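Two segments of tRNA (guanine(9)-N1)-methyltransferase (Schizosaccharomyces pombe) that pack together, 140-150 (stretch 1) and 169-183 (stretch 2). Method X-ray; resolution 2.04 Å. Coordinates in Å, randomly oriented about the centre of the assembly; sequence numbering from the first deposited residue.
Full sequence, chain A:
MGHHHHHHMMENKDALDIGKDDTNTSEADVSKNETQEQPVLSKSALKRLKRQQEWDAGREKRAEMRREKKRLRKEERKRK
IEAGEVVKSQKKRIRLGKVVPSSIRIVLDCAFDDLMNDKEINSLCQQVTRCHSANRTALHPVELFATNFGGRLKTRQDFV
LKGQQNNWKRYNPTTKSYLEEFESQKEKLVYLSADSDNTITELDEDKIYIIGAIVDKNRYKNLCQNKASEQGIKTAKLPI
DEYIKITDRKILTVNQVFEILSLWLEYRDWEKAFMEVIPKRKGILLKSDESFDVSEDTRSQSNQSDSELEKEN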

ATOM      1  N   HIS A 140      10.577  -5.768   9.659  1.00 22.73           N
ATOM      2  CA  HIS A 140       9.284  -5.999  10.306  1.00 22.53           C
ATOM      3  C   HIS A 140       8.166  -6.277   9.306  1.00 21.94           C
ATOM      4  O   HIS A 140       7.420  -5.374   8.959  1.00 22.21           O
ATOM      5  CB  HIS A 140       8.900  -4.793  11.195  1.00 22.91           C
ATOM      6  CG  HIS A 140       9.968  -4.404  12.162  1.00 24.07           C
ATOM      7  ND1 HIS A 140      10.311  -5.191  13.244  1.00 26.63           N
ATOM      8  CD2 HIS A 140      10.810  -3.349  12.181  1.00 25.99           C
ATOM      9  CE1 HIS A 140      11.299  -4.615  13.901  1.00 25.65           C
ATOM     10  NE2 HIS A 140      11.614  -3.495  13.281  1.00 26.26           N
ATOM     11  N   PRO A 141       8.037  -7.529   8.838  1.00 22.17           N
ATOM     12  CA  PRO A 141       6.981  -7.781   7.880  1.00 22.43           C
ATOM     13  C   PRO A 141       5.622  -7.533   8.507  1.00 22.81           C
ATOM     14  O   PRO A 141       5.445  -7.768   9.687  1.00 22.64           O
ATOM     15  CB  PRO A 141       7.112  -9.277   7.552  1.00 22.70           C
ATOM     16  CG  PRO A 141       8.273  -9.774   8.289  1.00 22.45           C
ATOM     17  CD  PRO A 141       8.929  -8.686   9.036  1.00 21.21           C
ATOM     18  N   VAL A 142       4.679  -7.077   7.693  1.00 21.81           N
ATOM     19  CA  VAL A 142       3.319  -6.884   8.129  1.00 22.06           C
ATOM     20  C   VAL A 142       2.447  -7.951   7.517  1.00 21.78           C
ATOM     21  O   VAL A 142       2.939  -8.769   6.720  1.00 21.57           O
ATOM     22  CB  VAL A 142       2.801  -5.482   7.686  1.00 21.12           C
ATOM     23  CG1 VAL A 142       3.651  -4.416   8.322  1.00 22.48           C
ATOM     24  CG2 VAL A 142       2.820  -5.337   6.163  1.00 22.39           C
ATOM     25  N   GLU A 143       1.150  -7.922   7.835  1.00 21.46           N
ATOM     26  CA  GLU A 143       0.185  -8.704   7.069  1.00 22.26           C
ATOM     27  C   GLU A 143      -0.350  -7.853   5.920  1.00 22.24           C
ATOM     28  O   GLU A 143      -0.996  -6.799   6.136  1.00 21.64           O
ATOM     29  CB  GLU A 143      -0.964  -9.258   7.955  1.00 23.03           C
ATOM     30  CG  GLU A 143      -0.574 -10.484   8.837  1.00 25.86           C
ATOM     31  CD  GLU A 143      -0.271 -11.805   8.100  1.00 31.19           C
ATOM     32  OE1 GLU A 143      -0.585 -12.008   6.903  1.00 31.63           O
ATOM     33  OE2 GLU A 143       0.288 -12.698   8.760  1.00 35.05           O
ATOM     34  N   LEU A 144      -0.036  -8.309   4.710  1.00 21.72           N
ATOM     35  CA  LEU A 144      -0.484  -7.699   3.470  1.00 22.56           C
ATOM     36  C   LEU A 144      -1.834  -8.240   3.000  1.00 22.54           C
ATOM     37  O   LEU A 144      -2.006  -9.444   2.856  1.00 23.80           O
ATOM     38  CB  LEU A 144       0.588  -7.885   2.374  1.00 22.26           C
ATOM     39  CG  LEU A 144       0.414  -7.168   1.022  1.00 23.11           C
ATOM     40  CD1 LEU A 144       0.246  -5.679   1.264  1.00 18.46           C
ATOM     41  CD2 LEU A 144       1.625  -7.452   0.044  1.00 21.09           C
ATOM     42  N   PHE A 145      -2.795  -7.347   2.771  1.00 21.79           N
ATOM     43  CA  PHE A 145      -4.101  -7.732   2.264  1.00 22.24           C
ATOM     44  C   PHE A 145      -4.254  -7.115   0.905  1.00 23.14           C
ATOM     45  O   PHE A 145      -3.733  -5.995   0.651  1.00 23.93           O
ATOM     46  CB  PHE A 145      -5.255  -7.259   3.169  1.00 22.12           C
ATOM     47  CG  PHE A 145      -5.454  -8.111   4.415  1.00 22.45           C
ATOM     48  CD1 PHE A 145      -6.612  -8.896   4.579  1.00 22.05           C
ATOM     49  CD2 PHE A 145      -4.492  -8.117   5.414  1.00 20.81           C
ATOM     50  CE1 PHE A 145      -6.801  -9.671   5.725  1.00 21.41           C
ATOM     51  CE2 PHE A 145      -4.665  -8.888   6.560  1.00 21.84           C
ATOM     52  CZ  PHE A 145      -5.827  -9.692   6.705  1.00 22.68           C
ATOM     53  N   ALA A 146      -4.938  -7.844   0.028  1.00 22.00           N
ATOM     54  CA  ALA A 146      -5.387  -7.289  -1.258  1.00 21.08           C
ATOM     55  C   ALA A 146      -6.922  -7.449  -1.346  1.00 21.24           C
ATOM     56  O   ALA A 146      -7.442  -8.565  -1.583  1.00 21.09           O
ATOM     57  CB  ALA A 146      -4.709  -7.989  -2.391  1.00 19.20           C
ATOM     58  N   THR A 147      -7.645  -6.349  -1.150  1.00 20.80           N
ATOM     59  CA  THR A 147      -9.111  -6.415  -1.039  1.00 21.53           C
ATOM     60  C   THR A 147      -9.816  -6.006  -2.340  1.00 21.40           C
ATOM     61  O   THR A 147      -9.237  -5.289  -3.164  1.00 22.00           O
ATOM     62  CB  THR A 147      -9.640  -5.592   0.196  1.00 22.18           C
ATOM     63  OG1 THR A 147      -9.239  -4.216   0.078  1.00 21.19           O
ATOM     64  CG2 THR A 147      -9.098  -6.168   1.521  1.00 19.50           C
ATOM     65  N   ASN A 148     -11.064  -6.431  -2.502  1.00 20.99           N
ATOM     66  CA  ASN A 148     -11.744  -6.473  -3.807  1.00 22.47           C
ATOM     67  C   ASN A 148     -10.832  -7.078  -4.868  1.00 22.62           C
ATOM     68  O   ASN A 148     -10.819  -6.612  -5.989  1.00 23.81           O
ATOM     69  CB  ASN A 148     -12.207  -5.087  -4.276  1.00 22.76           C
ATOM     70  CG  ASN A 148     -13.402  -4.572  -3.502  1.00 24.01           C
ATOM     71  OD1 ASN A 148     -13.259  -3.739  -2.618  1.00 23.11           O
ATOM     72  ND2 ASN A 148     -14.589  -5.049  -3.851  1.00 22.28           N
ATOM     73  N   PHE A 149     -10.016  -8.053  -4.498  1.00 23.59           N
ATOM     74  CA  PHE A 149      -9.081  -8.662  -5.464  1.00 24.63           C
ATOM     75  C   PHE A 149      -9.806  -9.576  -6.456  1.00 25.54           C
ATOM     76  O   PHE A 149     -10.464 -10.523  -6.050  1.00 25.63           O
ATOM     77  CB  PHE A 149      -7.943  -9.393  -4.756  1.00 23.93           C
ATOM     78  CG  PHE A 149      -6.799  -9.769  -5.675  1.00 24.63           C
ATOM     79  CD1 PHE A 149      -6.657 -11.071  -6.126  1.00 25.77           C
ATOM     80  CD2 PHE A 149      -5.884  -8.802  -6.115  1.00 24.47           C
ATOM     81  CE1 PHE A 149      -5.602 -11.420  -6.992  1.00 26.94           C
ATOM     82  CE2 PHE A 149      -4.850  -9.134  -6.975  1.00 25.54           C
ATOM     83  CZ  PHE A 149      -4.711 -10.445  -7.426  1.00 26.72           C
ATOM     84  N   GLY A 150      -9.687  -9.274  -7.749  1.00 26.25           N
ATOM     85  CA  GLY A 150     -10.363 -10.020  -8.800  1.00 27.23           C
ATOM     86  C   GLY A 150     -10.180  -9.365 -10.151  1.00 28.26           C
ATOM     87  O   GLY A 150      -9.239  -8.566 -10.356  1.00 27.89           O
ATOM     88  N   LYS A 169       3.683 -15.639   1.049  1.00 31.39           N
ATOM     89  CA  LYS A 169       3.463 -15.667   2.503  1.00 31.85           C
ATOM     90  C   LYS A 169       3.045 -14.280   3.063  1.00 31.62           C
ATOM     91  O   LYS A 169       3.306 -13.261   2.426  1.00 31.08           O
ATOM     92  CB  LYS A 169       4.746 -16.117   3.205  1.00 32.47           C
ATOM     93  CG  LYS A 169       5.242 -17.506   2.756  1.00 37.08           C
ATOM     94  CD  LYS A 169       6.458 -17.951   3.565  1.00 40.38           C
ATOM     95  CE  LYS A 169       6.870 -19.353   3.191  1.00 43.02           C
ATOM     96  NZ  LYS A 169       8.046 -19.739   4.013  1.00 46.07           N
ATOM     97  N   ARG A 170       2.416 -14.258   4.245  1.00 31.04           N
ATOM     98  CA  ARG A 170       1.924 -13.021   4.881  1.00 30.77           C
ATOM     99  C   ARG A 170       1.114 -12.188   3.881  1.00 29.15           C
ATOM    100  O   ARG A 170       1.208 -10.959   3.838  1.00 29.03           O
ATOM    101  CB  ARG A 170       3.082 -12.186   5.479  1.00 31.08           C
ATOM    102  CG  ARG A 170       3.661 -12.722   6.785  1.00 34.91           C
ATOM    103  CD  ARG A 170       4.051 -11.587   7.763  1.00 36.86           C
ATOM    104  NE  ARG A 170       3.788 -11.993   9.145  1.00 42.85           N
ATOM    105  CZ  ARG A 170       3.377 -11.195  10.135  1.00 41.52           C
ATOM    106  NH1 ARG A 170       3.183  -9.886   9.957  1.00 37.72           N
ATOM    107  NH2 ARG A 170       3.172 -11.725  11.337  1.00 44.82           N
ATOM    108  N   TYR A 171       0.321 -12.884   3.080  1.00 27.34           N
ATOM    109  CA  TYR A 171      -0.403 -12.290   1.980  1.00 26.69           C
ATOM    110  C   TYR A 171      -1.837 -12.809   1.983  1.00 26.10           C
ATOM    111  O   TYR A 171      -2.084 -14.010   2.046  1.00 25.97           O
ATOM    112  CB  TYR A 171       0.311 -12.596   0.666  1.00 26.09           C
ATOM    113  CG  TYR A 171      -0.444 -12.235  -0.588  1.00 28.16           C
ATOM    114  CD1 TYR A 171      -0.988 -13.231  -1.407  1.00 26.83           C
ATOM    115  CD2 TYR A 171      -0.560 -10.900  -0.997  1.00 28.10           C
ATOM    116  CE1 TYR A 171      -1.670 -12.901  -2.578  1.00 30.63           C
ATOM    117  CE2 TYR A 171      -1.240 -10.560  -2.150  1.00 28.89           C
ATOM    118  CZ  TYR A 171      -1.800 -11.557  -2.943  1.00 28.88           C
ATOM    119  OH  TYR A 171      -2.484 -11.204  -4.091  1.00 28.55           O
ATOM    120  N   ASN A 172      -2.778 -11.893   1.943  1.00 25.07           N
ATOM    121  CA  ASN A 172      -4.174 -12.240   2.104  1.00 25.63           C
ATOM    122  C   ASN A 172      -5.063 -11.598   1.032  1.00 25.38           C
ATOM    123  O   ASN A 172      -5.601 -10.503   1.255  1.00 24.63           O
ATOM    124  CB  ASN A 172      -4.637 -11.839   3.514  1.00 25.68           C
ATOM    125  CG  ASN A 172      -3.624 -12.192   4.599  1.00 27.72           C
ATOM    126  OD1 ASN A 172      -3.765 -13.205   5.273  1.00 33.73           O
ATOM    127  ND2 ASN A 172      -2.586 -11.355   4.766  1.00 29.89           N
ATOM    128  N   PRO A 173      -5.210 -12.257  -0.139  1.00 25.43           N
ATOM    129  CA  PRO A 173      -6.151 -11.711  -1.108  1.00 25.94           C
ATOM    130  C   PRO A 173      -7.600 -12.071  -0.754  1.00 26.41           C
ATOM    131  O   PRO A 173      -7.853 -13.107  -0.118  1.00 26.08           O
ATOM    132  CB  PRO A 173      -5.719 -12.355  -2.429  1.00 26.32           C
ATOM    133  CG  PRO A 173      -5.120 -13.688  -2.004  1.00 26.97           C
ATOM    134  CD  PRO A 173      -4.484 -13.437  -0.664  1.00 25.41           C
ATOM    135  N   THR A 174      -8.536 -11.203  -1.126  1.00 26.47           N
ATOM    136  CA  THR A 174      -9.948 -11.456  -0.854  1.00 26.75           C
ATOM    137  C   THR A 174     -10.824 -10.628  -1.764  1.00 26.06           C
ATOM    138  O   THR A 174     -10.461  -9.508  -2.141  1.00 26.12           O
ATOM    139  CB  THR A 174     -10.312 -11.266   0.657  1.00 27.11           C
ATOM    140  OG1 THR A 174     -11.663 -11.678   0.866  1.00 26.87           O
ATOM    141  CG2 THR A 174     -10.154  -9.793   1.124  1.00 27.55           C
ATOM    142  N   THR A 175     -11.966 -11.189  -2.149  1.00 25.89           N
ATOM    143  CA  THR A 175     -12.950 -10.444  -2.918  1.00 26.53           C
ATOM    144  C   THR A 175     -13.637  -9.435  -1.993  1.00 26.05           C
ATOM    145  O   THR A 175     -14.146  -8.433  -2.467  1.00 26.04           O
ATOM    146  CB  THR A 175     -14.031 -11.349  -3.631  1.00 26.95           C
ATOM    147  OG1 THR A 175     -14.707 -12.122  -2.640  1.00 29.20           O
ATOM    148  CG2 THR A 175     -13.389 -12.289  -4.625  1.00 26.59           C
ATOM    149  N   LYS A 176     -13.619  -9.673  -0.682  1.00 25.78           N
ATOM    150  CA  LYS A 176     -14.225  -8.714   0.249  1.00 26.14           C
ATOM    151  C   LYS A 176     -13.552  -7.355   0.110  1.00 25.43           C
ATOM    152  O   LYS A 176     -12.328  -7.261  -0.130  1.00 24.48           O
ATOM    153  CB  LYS A 176     -14.133  -9.173   1.717  1.00 25.92           C
ATOM    154  CG  LYS A 176     -14.940 -10.461   2.022  1.00 30.14           C
ATOM    155  CD  LYS A 176     -14.865 -10.784   3.518  1.00 34.49           C
ATOM    156  CE  LYS A 176     -15.792 -11.923   3.902  1.00 38.89           C
ATOM    157  NZ  LYS A 176     -15.267 -13.247   3.431  1.00 39.95           N
ATOM    158  N   SER A 177     -14.354  -6.315   0.255  1.00 24.29           N
ATOM    159  CA  SER A 177     -13.833  -4.946   0.378  1.00 24.51           C
ATOM    160  C   SER A 177     -13.128  -4.843   1.725  1.00 23.79           C
ATOM    161  O   SER A 177     -13.375  -5.683   2.608  1.00 23.29           O
ATOM    162  CB  SER A 177     -14.993  -3.954   0.350  1.00 24.72           C
ATOM    163  OG  SER A 177     -15.668  -4.013   1.601  1.00 25.90           O
ATOM    164  N   TYR A 178     -12.246  -3.846   1.888  1.00 23.07           N
ATOM    165  CA  TYR A 178     -11.593  -3.616   3.187  1.00 22.32           C
ATOM    166  C   TYR A 178     -12.624  -3.314   4.271  1.00 23.20           C
ATOM    167  O   TYR A 178     -12.437  -3.717   5.428  1.00 22.78           O
ATOM    168  CB  TYR A 178     -10.477  -2.529   3.152  1.00 22.14           C
ATOM    169  CG  TYR A 178     -10.876  -1.136   2.632  1.00 19.96           C
ATOM    170  CD1 TYR A 178     -10.501  -0.716   1.362  1.00 20.55           C
ATOM    171  CD2 TYR A 178     -11.557  -0.238   3.430  1.00 19.74           C
ATOM    172  CE1 TYR A 178     -10.858   0.566   0.873  1.00 19.78           C
ATOM    173  CE2 TYR A 178     -11.910   1.072   2.950  1.00 19.69           C
ATOM    174  CZ  TYR A 178     -11.567   1.443   1.676  1.00 20.37           C
ATOM    175  OH  TYR A 178     -11.906   2.696   1.195  1.00 22.47           O
ATOM    176  N   LEU A 179     -13.692  -2.614   3.884  1.00 24.63           N
ATOM    177  CA  LEU A 179     -14.780  -2.236   4.788  1.00 27.20           C
ATOM    178  C   LEU A 179     -15.483  -3.492   5.291  1.00 28.38           C
ATOM    179  O   LEU A 179     -15.835  -3.576   6.462  1.00 29.14           O
ATOM    180  CB  LEU A 179     -15.768  -1.266   4.119  1.00 27.72           C
ATOM    181  CG  LEU A 179     -16.681  -0.420   5.036  1.00 29.13           C
ATOM    182  CD1 LEU A 179     -15.881   0.457   5.993  1.00 31.18           C
ATOM    183  CD2 LEU A 179     -17.685   0.437   4.228  1.00 32.40           C
ATOM    184  N   GLU A 180     -15.639  -4.479   4.408  1.00 28.76           N
ATOM    185  CA  GLU A 180     -16.203  -5.768   4.777  1.00 29.05           C
ATOM    186  C   GLU A 180     -15.254  -6.534   5.660  1.00 28.80           C
ATOM    187  O   GLU A 180     -15.643  -6.971   6.733  1.00 28.09           O
ATOM    188  CB  GLU A 180     -16.593  -6.597   3.533  1.00 29.92           C
ATOM    189  CG  GLU A 180     -17.764  -5.985   2.772  1.00 31.89           C
ATOM    190  CD  GLU A 180     -18.090  -6.683   1.448  1.00 36.06           C
ATOM    191  OE1 GLU A 180     -19.301  -6.742   1.123  1.00 42.52           O
ATOM    192  OE2 GLU A 180     -17.180  -7.137   0.717  1.00 32.01           O
ATOM    193  N   GLU A 181     -14.003  -6.681   5.211  1.00 28.27           N
ATOM    194  CA  GLU A 181     -13.014  -7.458   5.927  1.00 28.34           C
ATOM    195  C   GLU A 181     -12.676  -6.895   7.324  1.00 28.28           C
ATOM    196  O   GLU A 181     -12.429  -7.668   8.261  1.00 27.19           O
ATOM    197  CB  GLU A 181     -11.771  -7.653   5.040  1.00 28.22           C
ATOM    198  CG  GLU A 181     -10.598  -8.377   5.666  1.00 30.58           C
ATOM    199  CD  GLU A 181     -10.807  -9.881   5.797  1.00 36.03           C
ATOM    200  OE1 GLU A 181     -10.199 -10.459   6.720  1.00 36.92           O
ATOM    201  OE2 GLU A 181     -11.560 -10.476   4.990  1.00 37.78           O
ATOM    202  N   PHE A 182     -12.690  -5.569   7.453  1.00 28.03           N
ATOM    203  CA  PHE A 182     -12.337  -4.881   8.717  1.00 28.86           C
ATOM    204  C   PHE A 182     -13.463  -4.026   9.326  1.00 29.60           C
ATOM    205  O   PHE A 182     -13.204  -3.011   9.953  1.00 29.62           O
ATOM    206  CB  PHE A 182     -11.068  -4.029   8.529  1.00 28.51           C
ATOM    207  CG  PHE A 182      -9.858  -4.834   8.122  1.00 26.94           C
ATOM    208  CD1 PHE A 182      -9.424  -4.841   6.796  1.00 22.89           C
ATOM    209  CD2 PHE A 182      -9.204  -5.646   9.054  1.00 23.12           C
ATOM    210  CE1 PHE A 182      -8.311  -5.614   6.417  1.00 24.12           C
ATOM    211  CE2 PHE A 182      -8.081  -6.407   8.689  1.00 24.46           C
ATOM    212  CZ  PHE A 182      -7.636  -6.397   7.376  1.00 21.85           C
ATOM    213  N   GLU A 183     -14.711  -4.447   9.133  1.00 31.46           N
ATOM    214  CA  GLU A 183     -15.894  -3.748   9.677  1.00 33.12           C
ATOM    215  C   GLU A 183     -15.795  -3.447  11.181  1.00 33.62           C
ATOM    216  O   GLU A 183     -16.047  -2.306  11.614  1.00 34.00           O
ATOM    217  CB  GLU A 183     -17.179  -4.540   9.360  1.00 33.47           C
ATOM    218  CG  GLU A 183     -18.481  -3.728   9.529  1.00 36.32           C
ATOM    219  CD  GLU A 183     -18.986  -3.703  10.972  1.00 39.06           C
ATOM    220  OE1 GLU A 183     -18.731  -4.669  11.732  1.00 39.18           O
ATOM    221  OE2 GLU A 183     -19.642  -2.702  11.346  1.00 42.15           O
TER
HETATM  222  O   HOH W   1     -11.274  -2.842  -1.113  1.00 20.15           O

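What holds the two backbones together? Strand 143-147 runs parallel to the short strand that starts at Tyr 171, their directions 14° apart, and the hydrogen bonds alternate as a parallel ladder requires. Leu 144 N donates to Arg 170 O (3.1 Å), and Asn 172 N donates to Leu 144 O (2.7 Å). Asn 172 then turns its carbonyl back to the first strand, where Ala 146 N donates to Asn 172 O (3.0 Å), and Thr 174 N donates to Ala 146 O (2.9 Å). Between these rungs, CA-H groups approach the same carbonyl oxygens, as at Phe 145 CA and Asn 172 O (3.3 Å). Beyond the strand the pattern changes, and Asn 148 has positive phi and psi (46°/35°). Its N donates to the carbonyl of Lys 176 (Asn 148 N to Lys 176 O, 2.8 Å), while the next amide reaches back to Thr 174 (Phe 149 N to Thr 174 O, 2.8 Å).

How do polar side chains add to this ladder? Asn 172 contributes most directly: its ND2 donates both to Glu 143 OE1 (3.0 Å, nearly linear) and to the backbone oxygen Leu 144 O (2.8 Å). Leu 144 O therefore accepts from the backbone and the side chain of one residue. Glu 143 also faces Arg 170 in a salt bridge, Glu 143 OE2 to Arg 170 NE at 3.6 Å. The oxygen lies over a face of the guanidinium, so the attraction is one of charge and no N-H points at it. Arg 170 NH1 also comes within 3.1 Å of Pro 141 O, but the angle is too poor for a hydrogen bond; NH1 finds a partner elsewhere in the structure.

Which apolar and aromatic groups pack on the sheet? On the side bearing Phe 145 and Asn 172, the Phe 145 ring is covered on both faces. Asn 172 CB sits 3.7 Å from the centroid of the Phe 145 ring, almost on its normal, in a CH-pi contact. Over the opposite face, Phe 182 presents its edge, with ring centroids 5.0 Å apart and planes at 66°. The other side carries Leu 144, Tyr 171, Ala 146 and Pro 173. There Leu 144 CD2 meets the edge of the Tyr 171 ring, 4.2 Å from Tyr 171 CD2, and past the strand Phe 149 CD1 lies 4.0 Å from Pro 173 CB.

How does the first stretch meet the start of the helix? A water joins the two stretches here. It accepts from Thr 147 OG1 (2.7 Å from the water O), donates to Asn 148 OD1 (2.6 Å from the water O), and accepts a weak bond from Tyr 178 N. Next to this link, Asn 148 OD1 packs 3.4 Å from Ser 177 CB. Ser 177 itself caps the helix: Glu 180 N donates to Ser 177 OG (2.8 Å), and Ser 177 N in turn donates to Glu 180 OE2 (3.0 Å).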